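Long-range contact in cycloalternan-forming enzyme (Listeria monocytogenes serovar 1/2a, PDB 5F7U), which belongs to glycoside hydrolase family 31, with a TIM-barrel domain accompanied by beta-rich domains and a family 6 carbohydrate-binding module: residues T649-M658 and T690-L701. The protein carries 1 engineered substitution. Sequence-based numbering, arbitrary orientation.
Sequences TAMAAFAPIM and TFQKYLYTRMNL
Arg698 reaches from helix 690-700 across to the turn that follows helix 649-653 and presents its guanidinium to the carbonyls there. Its CG lies anti to the backbone N (chi1 -177°) and the chain runs on extended to NE, which carries the flat group to three carbonyls lying close to its plane. NH1 gives its hydrogens to Ala655 O at 2.7 Å, in that carbonyl's plane, and to Ala653 O at 2.9 Å, from above the carbonyl plane. NH2 bonds Pro656 O at 2.8 Å, again from above, and makes a weak bond to water 1, which also accepts from Met658 N. Met658 CB lies over one face of the guanidinium, toward its rim; its extended chain runs antiparallel to the arginine, SD lying 3.8 Å from Arg698 CD and near Leu695 CD1, and CE near Phe691 CZ.

Toward the N-terminal ends, helix segments 649-653 and 690-700 run nearly parallel, 9° apart. Ala650 CB sits 3.7 Å from the centroid of the Tyr694 ring, almost on its normal, a CH-pi contact. Phe654 CE1 meets the edge of that ring at Tyr694 CD1, while Phe654 CE2 packs on Leu701 CD1 at 3.6 Å. Thr649 stands roughly perpendicular to the Phe691 side chain, its CG2 3.6 Å from Phe691 CD2; its hydroxyl is bonded to Tyr645 O.

With NE bonded to Phe365 O, the guanidinium is fixed in rotation by backbone oxygens. These buried carbonyls probably stabilise its positive charge, and the arginine joins its helix to the backbone entering both first strand 367-369 and last strand 657-660, where the (beta/alpha)8 barrel closes.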
loop_
_atom_site.group_PDB
_atom_site.type_symbol
_atom_site.label_atom_id
_atom_site.label_comp_id
_atom_site.label_asym_id
_atom_site.label_seq_id
_atom_site.Cartn_x
_atom_site.Cartn_y
_atom_site.Cartn_z
ATOM N N THR A 649 -9.911 13.551 -5.164
ATOM C CA THR A 649 -10.554 12.844 -6.277
ATOM C C THR A 649 -9.522 12.406 -7.311
ATOM O O THR A 649 -9.513 11.241 -7.712
ATOM C CB THR A 649 -11.597 13.737 -6.962
ATOM O OG1 THR A 649 -12.690 13.956 -6.075
ATOM C CG2 THR A 649 -12.101 13.132 -8.276
ATOM N N ALA A 650 -8.661 13.333 -7.727
ATOM C CA ALA A 650 -7.686 13.068 -8.782
ATOM C C ALA A 650 -6.717 11.963 -8.346
ATOM O O ALA A 650 -6.443 11.023 -9.107
ATOM C CB ALA A 650 -6.916 14.337 -9.105
ATOM N N MET A 651 -6.195 12.088 -7.128
ATOM C CA MET A 651 -5.274 11.071 -6.617
ATOM C C MET A 651 -6.005 9.717 -6.493
ATOM O O MET A 651 -5.467 8.698 -6.906
ATOM C CB MET A 651 -4.623 11.509 -5.306
ATOM C CG MET A 651 -3.672 10.469 -4.699
ATOM S SD MET A 651 -4.567 9.293 -3.655
ATOM C CE MET A 651 -3.322 8.037 -3.416
ATOM N N ALA A 652 -7.227 9.733 -5.954
ATOM C CA ALA A 652 -7.975 8.496 -5.693
ATOM C C ALA A 652 -8.255 7.720 -6.971
ATOM O O ALA A 652 -8.190 6.473 -6.988
ATOM C CB ALA A 652 -9.285 8.796 -4.961
ATOM N N ALA A 653 -8.546 8.454 -8.048
ATOM C CA ALA A 653 -8.815 7.839 -9.348
ATOM C C ALA A 653 -7.546 7.182 -9.908
ATOM O O ALA A 653 -7.640 6.276 -10.735
ATOM C CB ALA A 653 -9.358 8.881 -10.321
ATOM N N PHE A 654 -6.380 7.612 -9.414
ATOM C CA PHE A 654 -5.073 7.031 -9.783
ATOM C C PHE A 654 -4.429 6.277 -8.620
ATOM O O PHE A 654 -3.190 6.309 -8.456
ATOM C CB PHE A 654 -4.115 8.118 -10.338
ATOM C CG PHE A 654 -4.408 8.510 -11.758
ATOM C CD1 PHE A 654 -5.435 9.407 -12.048
ATOM C CD2 PHE A 654 -3.688 7.931 -12.832
ATOM C CE1 PHE A 654 -5.731 9.767 -13.368
ATOM C CE2 PHE A 654 -3.970 8.295 -14.150
ATOM C CZ PHE A 654 -4.998 9.212 -14.418
ATOM N N ALA A 655 -5.270 5.638 -7.791
ATOM C CA ALA A 655 -4.765 4.800 -6.702
ATOM C C ALA A 655 -5.325 3.386 -6.861
ATOM O O ALA A 655 -6.182 3.166 -7.731
ATOM C CB ALA A 655 -5.107 5.414 -5.342
ATOM N N PRO A 656 -4.796 2.394 -6.098
ATOM C CA PRO A 656 -5.203 1.004 -6.381
ATOM C C PRO A 656 -6.716 0.778 -6.253
ATOM O O PRO A 656 -7.305 0.156 -7.136
ATOM C CB PRO A 656 -4.431 0.193 -5.325
ATOM C CG PRO A 656 -3.204 1.026 -5.067
ATOM C CD PRO A 656 -3.729 2.445 -5.071
ATOM N N ILE A 657 -7.326 1.323 -5.201
ATOM C CA ILE A 657 -8.770 1.191 -4.953
ATOM C C ILE A 657 -9.344 2.582 -4.680
ATOM O O ILE A 657 -8.836 3.316 -3.816
ATOM C CB ILE A 657 -9.085 0.257 -3.746
ATOM C CG1 ILE A 657 -8.438 -1.144 -3.871
ATOM C CG2 ILE A 657 -10.597 0.180 -3.470
ATOM C CD1 ILE A 657 -8.979 -2.029 -4.997
ATOM N N MET A 658 -10.395 2.934 -5.410
ATOM C CA MET A 658 -11.034 4.254 -5.323
ATOM C C MET A 658 -12.352 4.117 -4.560
ATOM O O MET A 658 -13.213 3.315 -4.945
ATOM C CB MET A 658 -11.305 4.801 -6.732
ATOM C CG MET A 658 -11.783 6.248 -6.745
ATOM S SD MET A 658 -12.281 6.748 -8.400
ATOM C CE MET A 658 -12.530 8.487 -8.053
ATOM N N THR A 690 -15.223 17.785 -12.677
ATOM C CA THR A 690 -13.876 17.364 -12.288
ATOM C C THR A 690 -13.877 15.916 -11.790
ATOM O O THR A 690 -13.028 15.105 -12.206
ATOM C CB THR A 690 -13.259 18.348 -11.270
ATOM O OG1 THR A 690 -13.188 19.633 -11.897
ATOM C CG2 THR A 690 -11.858 17.911 -10.871
ATOM N N PHE A 691 -14.843 15.576 -10.939
ATOM C CA PHE A 691 -14.999 14.186 -10.487
ATOM C C PHE A 691 -15.223 13.231 -11.674
ATOM O O PHE A 691 -14.588 12.187 -11.763
ATOM C CB PHE A 691 -16.134 14.034 -9.466
ATOM C CG PHE A 691 -16.158 12.697 -8.783
ATOM C CD1 PHE A 691 -16.801 11.600 -9.369
ATOM C CD2 PHE A 691 -15.549 12.533 -7.536
ATOM C CE1 PHE A 691 -16.818 10.359 -8.732
ATOM C CE2 PHE A 691 -15.555 11.302 -6.895
ATOM C CZ PHE A 691 -16.206 10.208 -7.486
ATOM N N GLN A 692 -16.152 13.590 -12.557
ATOM C CA GLN A 692 -16.425 12.803 -13.763
ATOM C C GLN A 692 -15.174 12.614 -14.609
ATOM O O GLN A 692 -14.894 11.494 -15.052
ATOM C CB GLN A 692 -17.520 13.473 -14.592
ATOM C CG GLN A 692 -18.905 13.379 -13.966
ATOM C CD GLN A 692 -19.911 14.269 -14.666
ATOM O OE1 GLN A 692 -19.540 15.198 -15.378
ATOM N NE2 GLN A 692 -21.208 13.987 -14.472
ATOM N N LYS A 693 -14.396 13.680 -14.802
ATOM C CA LYS A 693 -13.166 13.575 -15.599
ATOM C C LYS A 693 -12.279 12.473 -15.034
ATOM O O LYS A 693 -11.811 11.614 -15.774
ATOM C CB LYS A 693 -12.415 14.900 -15.655
ATOM C CG LYS A 693 -11.074 14.806 -16.390
ATOM C CD LYS A 693 -10.424 16.162 -16.662
ATOM C CE LYS A 693 -9.710 16.711 -15.428
ATOM N NZ LYS A 693 -8.759 17.820 -15.764
ATOM N N TYR A 694 -12.043 12.511 -13.725
ATOM C CA TYR A 694 -11.153 11.533 -13.099
ATOM C C TYR A 694 -11.732 10.125 -13.032
ATOM O O TYR A 694 -11.024 9.165 -13.328
ATOM C CB TYR A 694 -10.633 12.040 -11.742
ATOM C CG TYR A 694 -9.638 13.118 -12.008
ATOM C CD1 TYR A 694 -8.397 12.808 -12.567
ATOM C CD2 TYR A 694 -9.968 14.459 -11.819
ATOM C CE1 TYR A 694 -7.494 13.804 -12.907
ATOM C CE2 TYR A 694 -9.063 15.474 -12.151
ATOM C CZ TYR A 694 -7.837 15.134 -12.692
ATOM O OH TYR A 694 -6.938 16.128 -13.031
ATOM N N LEU A 695 -13.007 10.000 -12.666
ATOM C CA LEU A 695 -13.639 8.685 -12.689
ATOM C C LEU A 695 -13.646 8.086 -14.108
ATOM O O LEU A 695 -13.344 6.900 -14.284
ATOM C CB LEU A 695 -15.055 8.713 -12.116
ATOM C CG LEU A 695 -15.822 7.378 -12.178
ATOM C CD1 LEU A 695 -15.072 6.231 -11.494
ATOM C CD2 LEU A 695 -17.228 7.536 -11.620
ATOM N N TYR A 696 -14.002 8.894 -15.109
ATOM C CA TYR A 696 -14.016 8.376 -16.492
ATOM C C TYR A 696 -12.616 8.011 -16.951
ATOM O O TYR A 696 -12.428 6.987 -17.614
ATOM C CB TYR A 696 -14.664 9.348 -17.487
ATOM C CG TYR A 696 -16.082 9.802 -17.153
ATOM C CD1 TYR A 696 -16.916 9.068 -16.285
ATOM C CD2 TYR A 696 -16.605 10.947 -17.762
ATOM C CE1 TYR A 696 -18.211 9.500 -15.989
ATOM C CE2 TYR A 696 -17.891 11.388 -17.480
ATOM C CZ TYR A 696 -18.684 10.663 -16.595
ATOM O OH TYR A 696 -19.948 11.125 -16.333
ATOM N N THR A 697 -11.629 8.827 -16.580
ATOM C CA THR A 697 -10.233 8.485 -16.882
ATOM C C THR A 697 -9.854 7.122 -16.293
ATOM O O THR A 697 -9.226 6.290 -16.983
ATOM C CB THR A 697 -9.236 9.598 -16.453
ATOM O OG1 THR A 697 -9.543 10.781 -17.197
ATOM C CG2 THR A 697 -7.806 9.204 -16.789
ATOM N N ARG A 698 -10.240 6.892 -15.031
ATOM C CA ARG A 698 -9.959 5.615 -14.385
ATOM C C ARG A 698 -10.631 4.471 -15.161
ATOM O O ARG A 698 -10.010 3.426 -15.387
ATOM C CB ARG A 698 -10.387 5.619 -12.900
ATOM C CG ARG A 698 -10.044 4.322 -12.181
ATOM C CD ARG A 698 -10.698 4.263 -10.804
ATOM N NE ARG A 698 -10.342 3.050 -10.073
ATOM C CZ ARG A 698 -9.178 2.856 -9.449
ATOM N NH1 ARG A 698 -8.207 3.769 -9.474
ATOM N NH2 ARG A 698 -8.973 1.718 -8.806
ATOM N N MET A 699 -11.872 4.680 -15.592
ATOM C CA MET A 699 -12.537 3.669 -16.387
ATOM C C MET A 699 -11.868 3.472 -17.754
ATOM O O MET A 699 -11.768 2.338 -18.230
ATOM C CB MET A 699 -14.047 3.902 -16.477
ATOM C CG MET A 699 -14.742 3.861 -15.108
ATOM S SD MET A 699 -14.420 2.414 -14.073
ATOM C CE MET A 699 -15.476 1.204 -14.870
ATOM N N ASN A 700 -11.358 4.555 -18.345
ATOM C CA ASN A 700 -10.586 4.444 -19.609
ATOM C C ASN A 700 -9.310 3.618 -19.393
ATOM O O ASN A 700 -8.884 2.864 -20.267
ATOM C CB ASN A 700 -10.165 5.815 -20.168
ATOM C CG ASN A 700 -11.332 6.715 -20.556
ATOM O OD1 ASN A 700 -11.271 7.924 -20.308
ATOM N ND2 ASN A 700 -12.377 6.161 -21.180
ATOM N N LEU A 701 -8.695 3.786 -18.227
ATOM C CA LEU A 701 -7.463 3.064 -17.882
ATOM C C LEU A 701 -7.686 1.722 -17.202
ATOM O O LEU A 701 -6.724 1.019 -16.854
ATOM C CB LEU A 701 -6.546 3.964 -17.040
ATOM C CG LEU A 701 -5.969 5.208 -17.742
ATOM C CD1 LEU A 701 -5.261 6.071 -16.720
ATOM C CD2 LEU A 701 -4.971 4.820 -18.831
HETATM O O HOH W 1 -11.301 0.611 -6.934
#